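Local structure of NAD-dependent aldehyde dehydrogenase (Burkholderia multivorans, 5UJU) at residues W34-E39 with R163-V168; G121-I126 with D228-N233; K22-A27 with A167-W172. The protein probably oxidises aldehydes to the corresponding carboxylic acids, with NAD+ as the electron acceptor. One frame throughout, in Å; residues are numbered along the deposited sequence.

Contact 1 of 3, residues W34-E39 with R163-V168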
# COMPACT_ATOMS: atom_id res chain seq x y z
N TRP A 34 -13.98 -2.11 -22.41
CA TRP A 34 -15.29 -1.87 -21.82
C TRP A 34 -15.34 -0.47 -21.24
O TRP A 34 -14.35 0.02 -20.69
CB TRP A 34 -15.64 -2.89 -20.73
CG TRP A 34 -17.00 -2.67 -20.12
CD1 TRP A 34 -18.22 -2.95 -20.69
CD2 TRP A 34 -17.28 -2.07 -18.85
NE1 TRP A 34 -19.23 -2.59 -19.83
CE2 TRP A 34 -18.69 -2.05 -18.70
CE3 TRP A 34 -16.48 -1.57 -17.82
CZ2 TRP A 34 -19.31 -1.54 -17.56
CZ3 TRP A 34 -17.10 -1.07 -16.68
CH2 TRP A 34 -18.50 -1.06 -16.56
N SER A 35 -16.51 0.17 -21.37
CA SER A 35 -16.80 1.49 -20.81
C SER A 35 -18.31 1.68 -20.70
O SER A 35 -19.01 1.56 -21.71
CB SER A 35 -16.21 2.62 -21.66
OG SER A 35 -16.69 3.87 -21.18
N PRO A 36 -18.84 2.00 -19.52
CA PRO A 36 -20.27 2.26 -19.40
C PRO A 36 -20.66 3.67 -19.80
O PRO A 36 -21.86 3.99 -19.82
CB PRO A 36 -20.55 2.03 -17.92
CG PRO A 36 -19.28 2.50 -17.27
CD PRO A 36 -18.15 2.13 -18.22
N PHE A 37 -19.69 4.54 -20.09
CA PHE A 37 -19.95 5.94 -20.37
C PHE A 37 -19.59 6.21 -21.83
O PHE A 37 -18.44 6.03 -22.23
CB PHE A 37 -19.17 6.84 -19.41
CG PHE A 37 -19.46 6.57 -17.94
CD1 PHE A 37 -20.73 6.75 -17.41
CD2 PHE A 37 -18.45 6.14 -17.09
CE1 PHE A 37 -21.00 6.49 -16.06
CE2 PHE A 37 -18.70 5.88 -15.73
CZ PHE A 37 -19.97 6.06 -15.22
N ALA A 38 -20.59 6.60 -22.62
CA ALA A 38 -20.39 6.80 -24.05
C ALA A 38 -19.43 7.95 -24.30
O ALA A 38 -19.70 9.09 -23.90
CB ALA A 38 -21.73 7.07 -24.74
N GLU A 39 -18.30 7.66 -24.95
CA GLU A 39 -17.30 8.68 -25.18
C GLU A 39 -17.67 9.63 -26.32
O GLU A 39 -17.11 10.73 -26.39
CB GLU A 39 -15.94 8.04 -25.46
CG GLU A 39 -15.91 7.27 -26.75
CD GLU A 39 -14.51 6.78 -27.09
OE1 GLU A 39 -13.61 6.84 -26.22
OE2 GLU A 39 -14.31 6.36 -28.25
N ARG A 163 -12.27 6.19 -15.36
CA ARG A 163 -11.19 5.99 -14.40
C ARG A 163 -11.70 6.08 -12.97
O ARG A 163 -11.18 5.39 -12.08
CB ARG A 163 -10.07 7.01 -14.64
CG ARG A 163 -9.20 6.75 -15.90
CD ARG A 163 -8.34 5.49 -15.74
NE ARG A 163 -7.53 5.20 -16.93
CZ ARG A 163 -6.66 4.19 -17.03
NH1 ARG A 163 -6.49 3.33 -16.02
NH2 ARG A 163 -5.96 4.02 -18.15
N ALA A 164 -12.67 6.95 -12.72
CA ALA A 164 -13.32 6.97 -11.41
C ALA A 164 -14.00 5.64 -11.12
O ALA A 164 -13.81 5.04 -10.06
CB ALA A 164 -14.31 8.13 -11.33
N LEU A 165 -14.76 5.13 -12.10
CA LEU A 165 -15.47 3.87 -11.91
C LEU A 165 -14.50 2.71 -11.71
O LEU A 165 -14.75 1.81 -10.90
CB LEU A 165 -16.36 3.60 -13.12
CG LEU A 165 -17.18 2.31 -13.00
CD1 LEU A 165 -18.35 2.52 -12.11
CD2 LEU A 165 -17.64 1.80 -14.35
N GLU A 166 -13.39 2.74 -12.44
CA GLU A 166 -12.32 1.77 -12.24
C GLU A 166 -11.82 1.77 -10.80
O GLU A 166 -11.64 0.72 -10.19
CB GLU A 166 -11.18 2.07 -13.21
CG GLU A 166 -10.02 1.12 -13.13
CD GLU A 166 -8.94 1.49 -14.13
OE1 GLU A 166 -8.48 2.66 -14.09
OE2 GLU A 166 -8.55 0.63 -14.94
N ALA A 167 -11.59 2.96 -10.24
CA ALA A 167 -11.14 3.06 -8.86
C ALA A 167 -12.18 2.49 -7.89
O ALA A 167 -11.83 1.81 -6.92
CB ALA A 167 -10.81 4.51 -8.52
N VAL A 168 -13.46 2.78 -8.13
CA VAL A 168 -14.53 2.25 -7.28
C VAL A 168 -14.56 0.73 -7.37
O VAL A 168 -14.71 0.03 -6.36
CB VAL A 168 -15.88 2.86 -7.67
CG1 VAL A 168 -17.02 2.17 -6.93
CG2 VAL A 168 -15.90 4.35 -7.38
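Leu165 packs against Trp34, Pro36 and Phe37 where loop 34-39 packs on helix 158-175 of the aldehyde dehydrogenase fold. The contact is wholly apolar, with Leu165 its single helix-side partner. The leucine has CG anti to its own backbone N (chi1 -179°), and chi2 (78°) puts CD2 where it meets Pro36 and Trp34. Pro36 meets this methyl tip to tip, CG to CD2 at 3.4 Å, closer than usual van der Waals contact. CH2 of Trp34 lies 3.7 Å from the same CD2 of Leu165, and the two side chains cross at about a right angle. Phe37 presents a ring edge, its CE2 being 4.2 Å from Leu165 CB. The proline ring sits between two aromatic faces: Pro36 CD is 3.6 Å above the Trp34 plane and Pro36 CG 3.7 Å above the Phe37 plane, each displaced toward the rim.

Beside this cluster, Ser35 OG is hydrogen-bonded to Asp162 OD1 on the same helix, and Glu39 forms a salt bridge with Lys186 of the second subunit. One helical turn carries another, buried salt bridge: Arg163 NH1 donates to the syn lone pair of Glu166 OE1 at 2.9 Å, that oxygen lying 23° out of the guanidinium plane.

Contact 2 of 3, residues G121-I126 with D228-N233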
# COMPACT_ATOMS: atom_id res chain seq x y z
N GLY A 121 -22.38 2.68 -3.40
CA GLY A 121 -23.61 3.13 -4.05
C GLY A 121 -23.61 4.63 -4.29
O GLY A 121 -23.92 5.10 -5.39
N VAL A 122 -23.24 5.40 -3.26
CA VAL A 122 -23.18 6.85 -3.43
C VAL A 122 -22.16 7.22 -4.51
O VAL A 122 -22.40 8.10 -5.35
CB VAL A 122 -22.87 7.52 -2.08
CG1 VAL A 122 -22.36 8.95 -2.27
CG2 VAL A 122 -24.11 7.51 -1.16
N SER A 123 -21.00 6.56 -4.50
CA SER A 123 -20.00 6.84 -5.53
C SER A 123 -20.55 6.57 -6.93
O SER A 123 -20.36 7.38 -7.85
CB SER A 123 -18.73 6.02 -5.28
OG SER A 123 -18.06 6.51 -4.14
N LEU A 124 -21.24 5.45 -7.12
CA LEU A 124 -21.74 5.11 -8.45
C LEU A 124 -22.83 6.07 -8.89
O LEU A 124 -22.94 6.38 -10.08
CB LEU A 124 -22.24 3.67 -8.49
CG LEU A 124 -21.17 2.63 -8.14
CD1 LEU A 124 -21.77 1.22 -7.98
CD2 LEU A 124 -20.06 2.65 -9.18
N GLU A 125 -23.65 6.53 -7.95
CA GLU A 125 -24.68 7.50 -8.28
C GLU A 125 -24.07 8.85 -8.66
O GLU A 125 -24.53 9.50 -9.60
CB GLU A 125 -25.66 7.65 -7.11
CG GLU A 125 -26.69 8.75 -7.29
CD GLU A 125 -27.70 8.50 -8.41
OE1 GLU A 125 -27.87 7.34 -8.84
OE2 GLU A 125 -28.32 9.49 -8.86
N ILE A 126 -23.04 9.28 -7.93
CA ILE A 126 -22.34 10.51 -8.30
C ILE A 126 -21.83 10.39 -9.74
O ILE A 126 -22.01 11.31 -10.55
CB ILE A 126 -21.20 10.81 -7.32
CG1 ILE A 126 -21.74 11.12 -5.91
CG2 ILE A 126 -20.30 11.94 -7.88
CD1 ILE A 126 -20.67 11.16 -4.83
N ASP A 228 -11.06 7.39 -2.48
CA ASP A 228 -11.29 7.87 -1.12
C ASP A 228 -12.74 7.63 -0.72
O ASP A 228 -13.01 7.03 0.33
CB ASP A 228 -10.94 9.35 -1.02
CG ASP A 228 -9.45 9.64 -0.86
OD1 ASP A 228 -8.66 8.70 -0.63
OD2 ASP A 228 -9.06 10.83 -0.96
N LEU A 229 -13.69 8.08 -1.55
CA LEU A 229 -15.11 7.99 -1.21
C LEU A 229 -15.57 6.55 -1.11
O LEU A 229 -16.29 6.18 -0.18
CB LEU A 229 -15.95 8.75 -2.24
CG LEU A 229 -15.98 10.26 -2.15
CD1 LEU A 229 -16.77 10.82 -3.34
CD2 LEU A 229 -16.60 10.69 -0.80
N ALA A 230 -15.16 5.71 -2.07
CA ALA A 230 -15.57 4.31 -2.11
C ALA A 230 -15.03 3.51 -0.93
O ALA A 230 -15.49 2.39 -0.70
CB ALA A 230 -15.10 3.66 -3.43
N THR A 231 -14.04 4.03 -0.22
CA THR A 231 -13.57 3.35 0.99
C THR A 231 -13.98 4.11 2.25
O THR A 231 -13.38 3.91 3.31
CB THR A 231 -12.05 3.15 0.93
OG1 THR A 231 -11.41 4.41 0.69
CG2 THR A 231 -11.68 2.16 -0.21
N GLY A 232 -14.97 5.00 2.14
CA GLY A 232 -15.59 5.59 3.32
C GLY A 232 -14.89 6.80 3.88
O GLY A 232 -15.27 7.27 4.95
N ASN A 233 -13.89 7.33 3.19
CA ASN A 233 -13.20 8.50 3.69
C ASN A 233 -13.98 9.76 3.33
O ASN A 233 -14.79 9.77 2.41
CB ASN A 233 -11.79 8.56 3.10
CG ASN A 233 -10.95 7.38 3.50
OD1 ASN A 233 -10.40 7.36 4.59
ND2 ASN A 233 -10.89 6.35 2.64
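Ser123 and Ile126, one turn apart on helix 97-132, both face Leu229, near the C-terminal end of helix 217-230. The backbones come closest at Ser123 and Ala230, whose CA atoms are 6.1 Å apart, a spacing made possible by two small side chains. The serine hydroxyl stands beside its own backbone N, anti to the carbonyl carbon (chi1 -70°). From there OG lies against the aliphatic base of Leu229, 3.6 Å from CB. No hydrogen bond crosses the interface: the polar need of Ser123 OG is met inside its own helix by Trp119 O, so toward helix 217-230 it serves as a packing atom.

Ile126 and Leu229 are set at about a right angle to each other. Ile126 CG1 and Leu229 CG are each anti to their carbonyl carbon, and the extended chains bring the ends together, Ile126 CD1 lying 4.2 Å from Leu229 CD1. This is an ordinary van der Waals methyl contact beside the closer serine one.

Just beyond Leu229 the helix closes in a Schellman motif, with Gly232 in positive phi as its C' residue. Gly232 N bonds to Leu229 O at 2.9 Å and Asn233 N to Asp228 O at 3.0 Å. Asp228 O also receives Thr231 N and, through a lone pair in the carbonyl plane, Asn233 ND2 at 3.2 Å; three residues of the turn are thereby tied to one another.

The motif turns the chain into strand 234-238, so helix 217-230 is the crossover helix between parallel strands 191-211 and 234-238, a beta-alpha-beta unit consistent with the Rossmann-like NAD-binding domain of this family. Helix 158-175 covers Leu124 and Ala230, helix 245-260 packs on Ile126, and Asn233 OD1 takes the amide of Gly206 on strand 191-211.

Contact 3 of 3, residues K22-A27 with A167-W172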
# COMPACT_ATOMS: atom_id res chain seq x y z
N LYS A 22 -20.93 -4.99 -11.12
CA LYS A 22 -20.52 -6.35 -11.45
C LYS A 22 -19.76 -6.41 -12.77
O LYS A 22 -18.76 -7.13 -12.90
CB LYS A 22 -21.75 -7.26 -11.49
N ARG A 23 -20.22 -5.65 -13.77
CA ARG A 23 -19.54 -5.61 -15.06
C ARG A 23 -18.17 -4.94 -14.94
O ARG A 23 -17.22 -5.33 -15.62
CB ARG A 23 -20.42 -4.90 -16.08
CG ARG A 23 -19.87 -4.90 -17.49
CD ARG A 23 -19.80 -6.30 -18.10
NE ARG A 23 -19.08 -6.30 -19.38
CZ ARG A 23 -17.75 -6.39 -19.50
NH1 ARG A 23 -16.99 -6.49 -18.42
NH2 ARG A 23 -17.20 -6.38 -20.71
N ALA A 24 -18.05 -3.93 -14.08
CA ALA A 24 -16.76 -3.29 -13.90
C ALA A 24 -15.77 -4.22 -13.21
O ALA A 24 -14.58 -4.23 -13.55
CB ALA A 24 -16.91 -1.98 -13.12
N LEU A 25 -16.24 -5.01 -12.23
CA LEU A 25 -15.39 -6.03 -11.61
C LEU A 25 -14.88 -7.02 -12.65
O LEU A 25 -13.70 -7.38 -12.65
CB LEU A 25 -16.15 -6.78 -10.52
CG LEU A 25 -16.28 -6.20 -9.12
CD1 LEU A 25 -17.17 -7.12 -8.28
CD2 LEU A 25 -14.93 -6.00 -8.47
N ALA A 26 -15.78 -7.51 -13.51
CA ALA A 26 -15.34 -8.42 -14.57
C ALA A 26 -14.36 -7.75 -15.52
O ALA A 26 -13.43 -8.40 -16.02
CB ALA A 26 -16.55 -8.95 -15.35
N ALA A 27 -14.54 -6.44 -15.76
CA ALA A 27 -13.67 -5.73 -16.70
C ALA A 27 -12.25 -5.60 -16.17
O ALA A 27 -11.29 -5.82 -16.92
CB ALA A 27 -14.25 -4.35 -17.01
N ALA A 167 -11.59 2.96 -10.24
CA ALA A 167 -11.14 3.06 -8.86
C ALA A 167 -12.18 2.49 -7.89
O ALA A 167 -11.83 1.81 -6.92
CB ALA A 167 -10.81 4.51 -8.52
N VAL A 168 -13.46 2.78 -8.13
CA VAL A 168 -14.53 2.25 -7.28
C VAL A 168 -14.56 0.73 -7.37
O VAL A 168 -14.71 0.03 -6.36
CB VAL A 168 -15.88 2.86 -7.67
CG1 VAL A 168 -17.02 2.17 -6.93
CG2 VAL A 168 -15.90 4.35 -7.38
N ALA A 169 -14.36 0.19 -8.58
CA ALA A 169 -14.40 -1.26 -8.77
C ALA A 169 -13.26 -1.95 -8.03
O ALA A 169 -13.46 -2.99 -7.39
CB ALA A 169 -14.35 -1.60 -10.27
N TYR A 170 -12.04 -1.40 -8.11
CA TYR A 170 -10.92 -1.95 -7.34
C TYR A 170 -11.19 -1.88 -5.84
O TYR A 170 -10.88 -2.83 -5.11
CB TYR A 170 -9.63 -1.22 -7.69
CG TYR A 170 -8.92 -1.81 -8.89
CD1 TYR A 170 -9.09 -1.27 -10.16
CD2 TYR A 170 -8.14 -2.95 -8.76
CE1 TYR A 170 -8.46 -1.83 -11.28
CE2 TYR A 170 -7.50 -3.51 -9.86
CZ TYR A 170 -7.67 -2.95 -11.11
OH TYR A 170 -7.05 -3.52 -12.17
N ALA A 171 -11.73 -0.76 -5.36
CA ALA A 171 -12.08 -0.65 -3.94
C ALA A 171 -13.06 -1.74 -3.54
O ALA A 171 -12.79 -2.51 -2.61
CB ALA A 171 -12.66 0.73 -3.64
N TRP A 172 -14.18 -1.85 -4.25
CA TRP A 172 -15.16 -2.89 -3.96
C TRP A 172 -14.53 -4.28 -4.06
O TRP A 172 -14.84 -5.17 -3.26
CB TRP A 172 -16.36 -2.74 -4.90
CG TRP A 172 -17.37 -3.85 -4.81
CD1 TRP A 172 -17.78 -4.69 -5.80
CD2 TRP A 172 -18.08 -4.26 -3.63
NE1 TRP A 172 -18.72 -5.59 -5.32
CE2 TRP A 172 -18.92 -5.34 -3.99
CE3 TRP A 172 -18.10 -3.80 -2.30
CZ2 TRP A 172 -19.76 -5.97 -3.07
CZ3 TRP A 172 -18.94 -4.43 -1.39
CH2 TRP A 172 -19.75 -5.51 -1.78
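Leu25 CD1 approaches the CD1-NE1 side of the Trp172 indole obliquely, 3.5 Å from CD1 and 3.7 Å from NE1 of Trp172. Phe14 meets the same indole edge-to-face from the N-terminal region. The other flat group nearby, the guanidinium of Arg23, has Ala27 N at its edge, in plane, and engages Trp34 in a cation-pi interaction on the far side of helix 18-30. The arrangement is orthogonal helix-helix packing, in which helix 18-30, near the N-terminus, lies across helix 158-175 of the aldehyde dehydrogenase fold. The axes of the two short segments cross at -87° and approach to 9.1 Å. Such a perpendicular crossing confines contact to about one turn of each helix, which agrees with the four touching residues and the 180 Å² buried.

Trp172 has CG anti to its backbone N (chi1 173°), which carries the indole out to cross Leu25 at a slant. The end of Leu25 reaches helix 158-175 with its two methyls on different targets: CD1 goes to the indole, while CD2 rests on the helix backbone, 3.5 Å from Ala169 O. A methyl carbon against a carbonyl oxygen, this is van der Waals packing. Leu21 and Ile120 add to the apolar surroundings of Trp172, linking it to helices 18-30 and 97-132.

At the crossing point alanines set the spacing. The CA atoms of Leu25 and Ala169 are 5.6 Å apart, a close approach that the short Ala169 side chain allows. It points toward the other helix, as does that of Ala24, and the two methyls meet with Ala24 CB 3.8 Å from Ala169 CB.

Helix 158-175 joins the three contacts. Contacts 1 and 3 share Ala167 and Val168 on it, and their centres lie 9 Å apart. Contact 2 does not use this helix but packs against it: Val168 touches both Ser123 and Ala230, and the centre of contact 2 is 14 Å from that of contact 1 and 13 Å from that of contact 3. Along the chain come 22-27, 34-39, 121-126, then 163-172 and finally 228-233, so contact 2 interleaves with the other two. All lie on one side of the chain's centre. The result is layered: helix 18-30 and its following loop cover helix 158-175, which in turn packs on helices 97-132 and 217-230 beside the sheet that holds strands 191-211 and 234-238.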